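Local coordinates for nitroalkane oxidase (Podospora anserina, PDB 3MKH) that catalyses the FAD-dependent oxidation of nitroalkanes to aldehydes or ketones, releasing nitrite and reducing molecular oxygen to hydrogen peroxide, at the interface of chains A and B. Numbering follows the deposited sequence. Chains: chain A/B, Nitroalkane oxidase.

Contact 1: the interface of chains A and B. Residues chain A 2-4, 332, 336, 340-341; chain B 3-6.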
# COMPACT_ATOMS: atom_id res chain seq x y z
N ALA A 2 14.89 27.91 -16.47
CA ALA A 2 15.58 26.78 -17.12
C ALA A 2 15.71 25.63 -16.15
O ALA A 2 16.36 25.76 -15.12
CB ALA A 2 16.95 27.21 -17.62
N ILE A 3 15.09 24.49 -16.47
CA ILE A 3 15.02 23.39 -15.52
C ILE A 3 16.42 22.93 -15.15
O ILE A 3 17.18 22.46 -16.00
CB ILE A 3 14.17 22.23 -16.08
CG1 ILE A 3 12.75 22.74 -16.38
CG2 ILE A 3 14.16 21.04 -15.09
CD1 ILE A 3 11.93 21.81 -17.24
N ASP A 4 16.77 23.08 -13.88
CA ASP A 4 18.14 22.86 -13.44
C ASP A 4 18.12 22.31 -12.01
O ASP A 4 17.54 22.92 -11.12
CB ASP A 4 18.90 24.19 -13.48
CG ASP A 4 20.41 24.02 -13.31
OD1 ASP A 4 20.88 22.88 -13.06
OD2 ASP A 4 21.13 25.04 -13.42
N TRP A 332 11.78 20.03 -3.15
CA TRP A 332 12.48 21.15 -3.80
C TRP A 332 11.58 21.89 -4.80
O TRP A 332 11.63 23.12 -4.92
CB TRP A 332 13.77 20.68 -4.47
CG TRP A 332 14.87 20.36 -3.48
CD1 TRP A 332 14.75 20.24 -2.11
CD2 TRP A 332 16.25 20.13 -3.77
NE1 TRP A 332 15.97 19.95 -1.55
CE2 TRP A 332 16.91 19.88 -2.54
CE3 TRP A 332 17.00 20.11 -4.96
CZ2 TRP A 332 18.28 19.61 -2.47
CZ3 TRP A 332 18.36 19.84 -4.88
CH2 TRP A 332 18.98 19.60 -3.65
N HIS A 336 10.68 25.78 -4.44
CA HIS A 336 10.90 26.73 -5.52
C HIS A 336 9.60 27.44 -5.91
O HIS A 336 9.57 28.67 -6.05
CB HIS A 336 11.52 26.03 -6.73
CG HIS A 336 11.89 26.96 -7.84
ND1 HIS A 336 11.10 27.15 -8.95
CD2 HIS A 336 12.96 27.79 -7.99
CE1 HIS A 336 11.67 28.03 -9.75
NE2 HIS A 336 12.80 28.44 -9.19
N ASN A 340 8.64 31.34 -6.26
CA ASN A 340 8.86 31.76 -7.65
C ASN A 340 7.74 31.43 -8.63
O ASN A 340 7.83 31.80 -9.80
CB ASN A 340 10.16 31.15 -8.17
CG ASN A 340 11.34 31.55 -7.33
OD1 ASN A 340 11.79 32.70 -7.39
ND2 ASN A 340 11.83 30.62 -6.50
N GLY A 341 6.71 30.74 -8.16
CA GLY A 341 5.67 30.29 -9.06
C GLY A 341 6.21 29.25 -10.03
O GLY A 341 7.25 28.63 -9.77
N ILE B 3 19.22 25.77 -8.47
CA ILE B 3 17.99 24.98 -8.53
C ILE B 3 16.83 25.79 -9.10
O ILE B 3 16.47 26.86 -8.58
CB ILE B 3 17.64 24.35 -7.16
CG1 ILE B 3 18.72 23.33 -6.80
CG2 ILE B 3 16.27 23.66 -7.23
CD1 ILE B 3 18.89 23.12 -5.31
N ASP B 4 16.25 25.28 -10.18
CA ASP B 4 15.24 26.01 -10.94
C ASP B 4 14.24 25.04 -11.59
O ASP B 4 14.64 24.12 -12.30
CB ASP B 4 15.94 26.85 -12.03
CG ASP B 4 15.01 27.87 -12.70
OD1 ASP B 4 13.79 27.88 -12.42
OD2 ASP B 4 15.50 28.69 -13.51
N PHE B 5 12.95 25.24 -11.32
CA PHE B 5 11.90 24.42 -11.94
C PHE B 5 11.12 25.17 -13.03
O PHE B 5 10.12 24.66 -13.55
CB PHE B 5 10.94 23.90 -10.87
CG PHE B 5 11.52 22.84 -10.00
CD1 PHE B 5 12.28 23.17 -8.88
CD2 PHE B 5 11.31 21.50 -10.29
CE1 PHE B 5 12.83 22.17 -8.06
CE2 PHE B 5 11.85 20.50 -9.47
CZ PHE B 5 12.61 20.85 -8.36
N HIS B 6 11.56 26.37 -13.39
CA HIS B 6 10.93 27.12 -14.47
C HIS B 6 11.40 26.65 -15.84
O HIS B 6 12.59 26.41 -16.06
CB HIS B 6 11.19 28.63 -14.34
CG HIS B 6 10.45 29.26 -13.21
ND1 HIS B 6 10.64 30.58 -12.83
CD2 HIS B 6 9.51 28.77 -12.36
CE1 HIS B 6 9.86 30.86 -11.81
NE2 HIS B 6 9.16 29.78 -11.51
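The N-terminal segments of two subunits, which share the acyl-CoA dehydrogenase fold, pair here as a short antiparallel beta bridge, A:Asp4 against B:Asp4, beside the C-terminal end of helix 311-340 of chain A. The bridge is reciprocal: A:Asp4 N donates to B:Asp4 O and B:Asp4 N to A:Asp4 O, each at 2.8 Å. Farther along, the backbone N of A:Ala2, the first residue modelled, is held by two acceptors, the carbonyl B:His6 O at 2.8 Å and the carboxylate oxygen B:Asp4 OD2 at 3.1 Å, the latter met from above the carboxylate plane. If the initiator methionine has been removed, as is usual before alanine, this would be a charged amino group that the carboxylate could help to balance. The other carboxylate oxygen, B:Asp4 OD1, accepts the backbone N-H of B:His6. With CG anti to the backbone N (chi1 -168°), the acid swings forward between B:His6 N and A:Ala2 N, and the B:His6 bond helps to hold its rotation.

B:His6 reaches across to the helix end. Its NE2 donates to A:Gly341 O at 2.8 Å; the oxygen lies in the imidazole plane, but the nitrogen stands well above the plane of the carbonyl. A:Asn340 O lies 3.0 Å from B:His6 NE2 but well off the N-H direction, beside the NE2-CE1 edge, so any share it takes is secondary. The rim of the A:His336 ring meets the face of B:His6, CE1 lying 3.5 Å from B:His6 CD2, with the planes 74° apart. One face of A:His336 is covered near its rim by the B:Asp4 to B:Phe5 backbone, and A:Asn340 ND2 sits over the opposite face while donating to A:His336 O.

B:Phe5 slides past A:His336 in the opposite direction, its CD1 3.7 Å from A:His336 CB, and its CE1 edge reaches the backbone and CB of A:Trp332. B:Ile3 crosses A:Trp332 at about a right angle; its methyl CD1 stands over one face of the indole, at the rim, 3.3 Å from A:Trp332 CZ3.

Contact 2: the interface of chains A and B. Residues chain A 7, 80, 83, 325, 328, 332; chain B 3, 425-426.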
# COMPACT_ATOMS: atom_id res chain seq x y z
N LEU A 7 23.02 22.54 -7.66
CA LEU A 7 23.10 23.56 -6.63
C LEU A 7 24.07 24.63 -7.09
O LEU A 7 25.12 24.32 -7.66
CB LEU A 7 23.61 22.97 -5.32
CG LEU A 7 22.70 22.08 -4.47
CD1 LEU A 7 22.30 20.85 -5.23
CD2 LEU A 7 23.43 21.71 -3.21
N ILE A 80 17.50 22.40 2.41
CA ILE A 80 18.81 21.75 2.44
C ILE A 80 19.31 21.63 3.88
O ILE A 80 19.73 20.56 4.32
CB ILE A 80 19.83 22.48 1.54
CG1 ILE A 80 19.46 22.26 0.06
CG2 ILE A 80 21.25 22.02 1.85
CD1 ILE A 80 20.14 23.21 -0.94
N GLU A 83 17.06 19.06 5.93
CA GLU A 83 17.29 17.67 5.56
C GLU A 83 18.56 17.15 6.25
O GLU A 83 18.56 16.08 6.86
CB GLU A 83 17.40 17.48 4.02
CG GLU A 83 17.84 16.05 3.62
CD GLU A 83 18.24 15.89 2.14
OE1 GLU A 83 17.92 16.78 1.33
OE2 GLU A 83 18.89 14.86 1.81
N GLU A 325 14.27 9.75 -3.26
CA GLU A 325 14.57 10.63 -4.39
C GLU A 325 13.30 11.37 -4.84
O GLU A 325 13.35 12.57 -5.08
CB GLU A 325 15.22 9.85 -5.54
CG GLU A 325 16.58 9.21 -5.16
CD GLU A 325 17.65 10.25 -4.82
OE1 GLU A 325 17.36 11.46 -4.91
OE2 GLU A 325 18.78 9.87 -4.49
N ARG A 328 12.58 14.18 -2.10
CA ARG A 328 13.44 15.37 -2.20
C ARG A 328 13.07 16.22 -3.41
O ARG A 328 12.98 17.43 -3.32
CB ARG A 328 14.95 15.04 -2.24
CG ARG A 328 15.80 16.29 -2.08
CD ARG A 328 17.30 16.03 -2.26
NE ARG A 328 17.82 15.15 -1.22
CZ ARG A 328 18.17 13.89 -1.41
NH1 ARG A 328 18.04 13.33 -2.62
NH2 ARG A 328 18.64 13.17 -0.39
N TRP A 332 11.78 20.03 -3.15
CA TRP A 332 12.48 21.15 -3.80
C TRP A 332 11.58 21.89 -4.80
O TRP A 332 11.63 23.12 -4.92
CB TRP A 332 13.77 20.68 -4.47
CG TRP A 332 14.87 20.36 -3.48
CD1 TRP A 332 14.75 20.24 -2.11
CD2 TRP A 332 16.25 20.13 -3.77
NE1 TRP A 332 15.97 19.95 -1.55
CE2 TRP A 332 16.91 19.88 -2.54
CE3 TRP A 332 17.00 20.11 -4.96
CZ2 TRP A 332 18.28 19.61 -2.47
CZ3 TRP A 332 18.36 19.84 -4.88
CH2 TRP A 332 18.98 19.60 -3.65
N ILE B 3 19.22 25.77 -8.47
CA ILE B 3 17.99 24.98 -8.53
C ILE B 3 16.83 25.79 -9.10
O ILE B 3 16.47 26.86 -8.58
CB ILE B 3 17.64 24.35 -7.16
CG1 ILE B 3 18.72 23.33 -6.80
CG2 ILE B 3 16.27 23.66 -7.23
CD1 ILE B 3 18.89 23.12 -5.31
N THR B 425 22.90 13.97 -6.23
CA THR B 425 22.29 15.21 -5.76
C THR B 425 23.33 16.16 -5.16
O THR B 425 23.40 17.35 -5.52
CB THR B 425 21.20 14.95 -4.69
OG1 THR B 425 20.13 14.21 -5.27
CG2 THR B 425 20.66 16.29 -4.13
N TYR B 426 24.12 15.65 -4.23
CA TYR B 426 25.04 16.48 -3.45
C TYR B 426 26.51 16.38 -3.89
O TYR B 426 27.37 17.05 -3.33
CB TYR B 426 24.89 16.18 -1.95
CG TYR B 426 23.58 16.68 -1.39
CD1 TYR B 426 23.27 18.03 -1.41
CD2 TYR B 426 22.65 15.80 -0.83
CE1 TYR B 426 22.06 18.50 -0.90
CE2 TYR B 426 21.43 16.27 -0.32
CZ TYR B 426 21.15 17.62 -0.36
OH TYR B 426 19.95 18.10 0.15
O HOH W 1 20.84 18.16 2.91
O HOH W 2 20.82 11.63 -4.88
O HOH W 3 17.52 14.97 -5.35
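This is a subunit interface of the nitroalkane oxidase homotetramer, in which the C-terminal tail of chain B docks on chain A and helps hold the two subunits together. B:Tyr426 meets A:Glu83 tip to tip, its phenol OH donating to the carboxylate oxygen A:Glu83 OE1 at 2.7 Å from above the carboxylate plane. A:Arg328 takes the same carboxylate side-on: NE donates to OE1 at 3.0 Å and NH2 to OE2 at 2.8 Å, both on the syn side. NE and the phenol approach OE1 from opposite faces. A:Glu83 extends to this point with CG anti to its backbone N (chi1 172°). A second acid, A:Glu325, forms a salt bridge through OE1 to A:Arg328 NH1 at 3.0 Å, so the guanidinium is fixed from two sides and its charge is probably balanced. An alanine in place of A:Glu83 would probably leave the phenol of B:Tyr426 and the NE edge of A:Arg328 without their shared acceptor, and the guanidinium freer to turn.

Water 1 joins the phenol oxygen to A:Ile80 O. The hydroxyl B:Thr425 OG1 touches water 2, shared with A:Glu325 OE2, and water 3, shared with A:Arg328 NH1. The methyl of B:Thr425 turns the other way, placing CG2 3.7 Å from A:Trp332 CH2 and over the centre of its neighbour's phenol ring. A:Leu7 lies alongside B:Ile3, its CG 4.0 Å from CD1, while its CD2 branch reaches the tyrosine ring. The short helix 423-426 of chain B thus lies against helices 75-88 and 311-340 of chain A, with A:Leu7 of the N-terminal segment of chain A against it and B:Ile3 beyond, across the indole of A:Trp332.

Contact 1 and contact 2 have centres about 12 Å apart and share A:Trp332 and B:Ile3, forming neighbouring parts of one continuous interface. Helix 311-340 of chain A runs through both, offering its C-terminal end to contact 1 and earlier turns to contact 2. The N-terminal segments of both chains enter each contact; chain B adds its C-terminal helix in contact 2. The bridge in contact 1 joins a residue to its own copy at the two-fold axis; the other contacts recur with chains exchanged, fastening the pair within the homotetramer. Centred about 22 Å and 19 Å from A:Asp399, both probably serve assembly.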